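Local coordinates for protein kinase domain-containing protein (Chaetomium thermophilum, PDB 6Z3U) that probably transfers phosphate from ATP to serine and threonine side chains as the cyclin-dependent kinase of the CDK-activating (CAK) complex, at residues N225-A230 / K235-G240; K143-L148 / N153-I158. One frame throughout, in Å; residues are numbered along the deposited sequence.

Interaction 1 of 2, residues N225-A230 / K235-G240; sequences NLLIAA and KLADFG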
loop_
_atom_site.group_PDB
_atom_site.type_symbol
_atom_site.label_atom_id
_atom_site.label_comp_id
_atom_site.label_asym_id
_atom_site.label_seq_id
_atom_site.Cartn_x
_atom_site.Cartn_y
_atom_site.Cartn_z
ATOM N N ASN B 225 -2.957 -13.610 15.031
ATOM C CA ASN B 225 -3.146 -13.004 13.719
ATOM C C ASN B 225 -2.924 -13.999 12.588
ATOM O O ASN B 225 -2.827 -13.590 11.426
ATOM C CB ASN B 225 -2.208 -11.806 13.548
ATOM C CG ASN B 225 -2.632 -10.607 14.378
ATOM O OD1 ASN B 225 -3.777 -10.515 14.826
ATOM N ND2 ASN B 225 -1.706 -9.677 14.582
ATOM N N LEU B 226 -2.832 -15.289 12.903
ATOM C CA LEU B 226 -2.672 -16.357 11.919
ATOM C C LEU B 226 -3.967 -17.168 11.889
ATOM O O LEU B 226 -4.158 -18.089 12.682
ATOM C CB LEU B 226 -1.465 -17.233 12.260
ATOM C CG LEU B 226 -0.114 -16.522 12.177
ATOM C CD1 LEU B 226 0.976 -17.310 12.872
ATOM C CD2 LEU B 226 0.248 -16.298 10.722
ATOM N N LEU B 227 -4.856 -16.814 10.964
ATOM C CA LEU B 227 -6.145 -17.476 10.842
ATOM C C LEU B 227 -6.019 -18.736 9.988
ATOM O O LEU B 227 -5.095 -18.883 9.184
ATOM C CB LEU B 227 -7.165 -16.518 10.235
ATOM C CG LEU B 227 -7.192 -15.129 10.878
ATOM C CD1 LEU B 227 -8.353 -14.315 10.346
ATOM C CD2 LEU B 227 -7.277 -15.234 12.395
ATOM N N ILE B 228 -6.971 -19.651 10.169
ATOM C CA ILE B 228 -6.915 -20.984 9.577
ATOM C C ILE B 228 -8.148 -21.192 8.704
ATOM O O ILE B 228 -9.277 -20.979 9.158
ATOM C CB ILE B 228 -6.836 -22.079 10.655
ATOM C CG1 ILE B 228 -5.778 -21.730 11.703
ATOM C CG2 ILE B 228 -6.481 -23.413 10.021
ATOM C CD1 ILE B 228 -5.793 -22.643 12.906
ATOM N N ALA B 229 -7.928 -21.622 7.465
ATOM C CA ALA B 229 -9.017 -21.879 6.537
ATOM C C ALA B 229 -9.663 -23.238 6.812
ATOM O O ALA B 229 -9.180 -24.040 7.615
ATOM C CB ALA B 229 -8.514 -21.819 5.095
ATOM N N ALA B 230 -10.778 -23.489 6.118
ATOM C CA ALA B 230 -11.505 -24.742 6.297
ATOM C C ALA B 230 -10.673 -25.948 5.883
ATOM O O ALA B 230 -10.817 -27.029 6.466
ATOM C CB ALA B 230 -12.809 -24.708 5.497
ATOM N N LYS B 235 -3.551 -18.569 7.072
ATOM C CA LYS B 235 -3.530 -17.290 6.373
ATOM C C LYS B 235 -3.118 -16.187 7.343
ATOM O O LYS B 235 -3.610 -16.137 8.475
ATOM C CB LYS B 235 -4.904 -16.960 5.772
ATOM C CG LYS B 235 -5.689 -18.143 5.209
ATOM C CD LYS B 235 -5.626 -18.205 3.689
ATOM C CE LYS B 235 -6.194 -19.522 3.171
ATOM N NZ LYS B 235 -6.036 -19.695 1.699
ATOM N N LEU B 236 -2.201 -15.327 6.907
ATOM C CA LEU B 236 -1.855 -14.114 7.645
ATOM C C LEU B 236 -2.928 -13.054 7.419
ATOM O O LEU B 236 -3.301 -12.782 6.274
ATOM C CB LEU B 236 -0.496 -13.593 7.182
ATOM C CG LEU B 236 0.244 -12.588 8.067
ATOM C CD1 LEU B 236 0.417 -13.122 9.477
ATOM C CD2 LEU B 236 1.591 -12.244 7.458
ATOM N N ALA B 237 -3.409 -12.433 8.501
ATOM C CA ALA B 237 -4.660 -11.681 8.434
ATOM C C ALA B 237 -4.521 -10.208 8.793
ATOM O O ALA B 237 -4.863 -9.355 7.969
ATOM C CB ALA B 237 -5.711 -12.339 9.339
ATOM N N ASP B 238 -4.082 -9.866 10.001
ATOM C CA ASP B 238 -4.195 -8.485 10.471
ATOM C C ASP B 238 -3.067 -7.647 9.883
ATOM O O ASP B 238 -1.895 -7.847 10.217
ATOM C CB ASP B 238 -4.180 -8.427 11.995
ATOM C CG ASP B 238 -4.581 -7.063 12.529
ATOM O OD1 ASP B 238 -3.979 -6.056 12.095
ATOM O OD2 ASP B 238 -5.502 -6.996 13.371
ATOM N N PHE B 239 -3.422 -6.690 9.023
ATOM C CA PHE B 239 -2.462 -5.807 8.373
ATOM C C PHE B 239 -2.604 -4.359 8.832
ATOM O O PHE B 239 -2.139 -3.445 8.145
ATOM C CB PHE B 239 -2.611 -5.898 6.852
ATOM C CG PHE B 239 -1.843 -7.032 6.235
ATOM C CD1 PHE B 239 -2.343 -8.323 6.251
ATOM C CD2 PHE B 239 -0.624 -6.802 5.620
ATOM C CE1 PHE B 239 -1.635 -9.363 5.681
ATOM C CE2 PHE B 239 0.086 -7.838 5.047
ATOM C CZ PHE B 239 -0.419 -9.119 5.078
ATOM N N GLY B 240 -3.215 -4.135 9.994
ATOM C CA GLY B 240 -3.472 -2.785 10.461
ATOM C C GLY B 240 -2.234 -1.982 10.792
ATOM O O GLY B 240 -2.336 -0.762 10.952
#

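Interaction 2 of 2, residues K143-L148 / N153-I158; sequences KYLREL and NIIGLI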
loop_
_atom_site.group_PDB
_atom_site.type_symbol
_atom_site.label_atom_id
_atom_site.label_comp_id
_atom_site.label_asym_id
_atom_site.label_seq_id
_atom_site.Cartn_x
_atom_site.Cartn_y
_atom_site.Cartn_z
ATOM N N LYS B 143 -5.392 -0.962 1.622
ATOM C CA LYS B 143 -4.330 -0.838 0.632
ATOM C C LYS B 143 -3.586 -2.153 0.433
ATOM O O LYS B 143 -3.461 -2.638 -0.696
ATOM C CB LYS B 143 -3.357 0.264 1.061
ATOM C CG LYS B 143 -2.138 0.431 0.161
ATOM C CD LYS B 143 -1.159 1.451 0.742
ATOM C CE LYS B 143 0.064 1.626 -0.147
ATOM N NZ LYS B 143 1.090 2.510 0.478
ATOM N N TYR B 144 -3.092 -2.748 1.518
ATOM C CA TYR B 144 -2.136 -3.842 1.390
ATOM C C TYR B 144 -2.807 -5.188 1.155
ATOM O O TYR B 144 -2.226 -6.050 0.486
ATOM C CB TYR B 144 -1.246 -3.891 2.630
ATOM C CG TYR B 144 -0.369 -2.666 2.766
ATOM C CD1 TYR B 144 0.430 -2.242 1.710
ATOM C CD2 TYR B 144 -0.353 -1.922 3.936
ATOM C CE1 TYR B 144 1.228 -1.120 1.821
ATOM C CE2 TYR B 144 0.442 -0.797 4.057
ATOM C CZ TYR B 144 1.231 -0.402 2.995
ATOM O OH TYR B 144 2.025 0.716 3.108
ATOM N N LEU B 145 -4.014 -5.396 1.681
ATOM C CA LEU B 145 -4.723 -6.639 1.388
ATOM C C LEU B 145 -5.019 -6.756 -0.103
ATOM O O LEU B 145 -4.979 -7.853 -0.670
ATOM C CB LEU B 145 -6.010 -6.720 2.207
ATOM C CG LEU B 145 -5.835 -6.982 3.705
ATOM C CD1 LEU B 145 -7.180 -6.949 4.411
ATOM C CD2 LEU B 145 -5.142 -8.312 3.952
ATOM N N ARG B 146 -5.319 -5.632 -0.756
ATOM C CA ARG B 146 -5.499 -5.650 -2.203
ATOM C C ARG B 146 -4.167 -5.862 -2.913
ATOM O O ARG B 146 -4.101 -6.554 -3.936
ATOM C CB ARG B 146 -6.149 -4.345 -2.663
ATOM C CG ARG B 146 -6.236 -4.181 -4.173
ATOM C CD ARG B 146 -7.047 -5.297 -4.808
ATOM N NE ARG B 146 -7.059 -5.211 -6.264
ATOM C CZ ARG B 146 -6.085 -5.660 -7.049
ATOM N NH1 ARG B 146 -5.005 -6.223 -6.522
ATOM N NH2 ARG B 146 -6.188 -5.539 -8.364
ATOM N N GLU B 147 -3.092 -5.283 -2.373
ATOM C CA GLU B 147 -1.784 -5.398 -3.007
ATOM C C GLU B 147 -1.278 -6.835 -2.972
ATOM O O GLU B 147 -0.723 -7.330 -3.960
ATOM C CB GLU B 147 -0.793 -4.466 -2.308
ATOM C CG GLU B 147 0.007 -3.564 -3.235
ATOM C CD GLU B 147 0.751 -2.475 -2.478
ATOM O OE1 GLU B 147 1.991 -2.392 -2.607
ATOM O OE2 GLU B 147 0.097 -1.712 -1.735
ATOM N N LEU B 148 -1.471 -7.522 -1.850
ATOM C CA LEU B 148 -0.970 -8.874 -1.647
ATOM C C LEU B 148 -1.933 -9.947 -2.133
ATOM O O LEU B 148 -1.597 -11.135 -2.068
ATOM C CB LEU B 148 -0.665 -9.094 -0.164
ATOM C CG LEU B 148 0.539 -8.317 0.363
ATOM C CD1 LEU B 148 0.585 -8.389 1.875
ATOM C CD2 LEU B 148 1.825 -8.863 -0.242
ATOM N N ASN B 153 -1.483 -18.057 1.406
ATOM C CA ASN B 153 -1.269 -17.888 2.839
ATOM C C ASN B 153 -1.478 -16.447 3.295
ATOM O O ASN B 153 -1.004 -16.066 4.370
ATOM C CB ASN B 153 0.132 -18.368 3.212
ATOM C CG ASN B 153 0.351 -19.825 2.870
ATOM O OD1 ASN B 153 1.162 -20.158 2.006
ATOM N ND2 ASN B 153 -0.376 -20.706 3.547
ATOM N N ILE B 154 -2.174 -15.638 2.500
ATOM C CA ILE B 154 -2.582 -14.294 2.888
ATOM C C ILE B 154 -4.096 -14.222 2.761
ATOM O O ILE B 154 -4.654 -14.621 1.732
ATOM C CB ILE B 154 -1.914 -13.211 2.022
ATOM C CG1 ILE B 154 -0.388 -13.329 2.074
ATOM C CG2 ILE B 154 -2.347 -11.825 2.490
ATOM C CD1 ILE B 154 0.228 -12.856 3.371
ATOM N N ILE B 155 -4.758 -13.711 3.801
ATOM C CA ILE B 155 -6.215 -13.643 3.786
ATOM C C ILE B 155 -6.667 -12.866 2.563
ATOM O O ILE B 155 -6.191 -11.753 2.293
ATOM C CB ILE B 155 -6.735 -13.014 5.086
ATOM C CG1 ILE B 155 -8.259 -13.125 5.151
ATOM C CG2 ILE B 155 -6.311 -11.557 5.189
ATOM C CD1 ILE B 155 -8.842 -12.664 6.462
ATOM N N GLY B 156 -7.583 -13.449 1.793
ATOM C CA GLY B 156 -8.008 -12.861 0.542
ATOM C C GLY B 156 -9.105 -11.827 0.743
ATOM O O GLY B 156 -10.118 -12.109 1.381
ATOM N N LEU B 157 -8.886 -10.641 0.188
ATOM C CA LEU B 157 -9.902 -9.588 0.176
ATOM C C LEU B 157 -10.734 -9.779 -1.087
ATOM O O LEU B 157 -10.292 -9.456 -2.192
ATOM C CB LEU B 157 -9.253 -8.212 0.233
ATOM C CG LEU B 157 -10.210 -7.019 0.268
ATOM C CD1 LEU B 157 -11.083 -7.059 1.507
ATOM C CD2 LEU B 157 -9.437 -5.720 0.212
ATOM N N ILE B 158 -11.941 -10.322 -0.924
ATOM C CA ILE B 158 -12.763 -10.657 -2.082
ATOM C C ILE B 158 -13.342 -9.403 -2.722
ATOM O O ILE B 158 -13.363 -9.274 -3.952
ATOM C CB ILE B 158 -13.872 -11.645 -1.677
ATOM C CG1 ILE B 158 -13.255 -13.004 -1.344
ATOM C CG2 ILE B 158 -14.913 -11.748 -2.782
ATOM C CD1 ILE B 158 -14.180 -13.941 -0.606
#

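Interaction 1 of 2, residues N225-A230 / K235-G240
L227 and K235 face each other as the hydrogen-bonded pair of a short antiparallel hairpin, with L226 and L236 the adjoining non-hydrogen-bonded pair, their CA atoms 4.9 Å apart. K235 N donates to L227 O almost straight (176°), whereas the return bond from L227 N to K235 O is bent and weak. Beyond the strand end the ladder gains one more rung, A237 N to N225 O at 3.2 Å.

The two faces of this ribbon are furnished differently. On one, CD2 of L226 meets CD1 of L236 at 3.4 Å, and helix 194-213 lies against both, through L204 and A207 respectively. On the other, L227 lays CG and CD1 over the methyl of A237, CD1 lying 3.4 Å from A237 CB. K235 starts out on the same face as L227; its chain, bent at chi2 (-102°), passes A229, whose CB lies 3.8 Å from K235 CE, and NZ ends in a salt bridge with E173 and a hydrogen bond to P152 O.

At the open end of the hairpin the flat polar groups come close without bonding to one another. The N225 amide rests against D238, with N225 OD1 3.5 Å from D238 CB, and the amide plane is turned 32° from the carboxylate. N225 ND2 is held by the backbone carbonyl of D220, the predicted proton acceptor, while D238 OD1 takes the N-H of G240 at 2.9 Å in an Asx turn.

D238, F239 and G240 form the kinase DFG motif. The hairpin thus sets it beside the catalytic loop, an arrangement characteristic of the protein kinase active site; in active kinases the asparagine and aspartate at these positions bind magnesium, a role with which N225 and D238 would be consistent.

Interaction 2 of 2, residues K143-L148 / N153-I158
L145 reaches from helix 136-148 toward the segment 153-158, and its side chain can be followed outward through a series of mostly apolar meetings. At the root, CB lies 4.1 Å from the CB of L157 and equally close to that residue's CD2, so the leucine of the strand touches the base of the helical one. The next atom, CG, stands anti to the carbonyl carbon (chi1 -72°), which carries the branch on past L157 and toward I155. At the tip, L145 CD2 meets the CG2 methyl of I155 at 3.7 Å and also comes within 4.0 Å of I155 O. A single side chain therefore spans two alternate residues of the extended segment, with G156 between them.

One turn further along the helix, L148 makes the second point of contact. Its CB faces the CG2 methyl of I154 at 4.2 Å, a looser approach than that of L145. L157 CD2 also lies over the helix backbone, 4.2 Å from R146 N. The guanidinium of R146 turns to the cyclin subunit, where NH2 forms a salt bridge with E19 and a hydrogen bond to the Q14 carbonyl, both of that chain.

By family, L145 and L157 are the two N-lobe members of the kinase regulatory spine, which continues through F239, packed against L145, to H218. The contact joins the kinase C-helix to the chain that leads from it into strand 157-162, an outer strand of the five-stranded N-lobe sheet. L157 continues onto L170 and L172 of strand 168-172, and I154 onto A207 of helix 194-213. L148 packs in addition against I216 of strand 216-217 and C211 of helix 194-213, so the helix bears on N-lobe sheet and C-lobe alike.

Read from the N terminus, interaction 2 closes first: the chain leaves helix 136-148, turns through four residues and folds back as 153-158. It then forms strands 157-162 and 168-172 of the N-lobe sheet, enters the C-lobe and runs through the catalytic loop directly into the hairpin that interaction 1 closes. The two loops follow in series, neither nested nor crossed, yet they meet in space. Backbone bonds, probable by their geometry, join L236 N to N153 O and L236 O to I155 N, while F239 packs against L145 and L148. Together the contacts tie the C-helix and its following loop to the DFG segment, at the junction of the lobes.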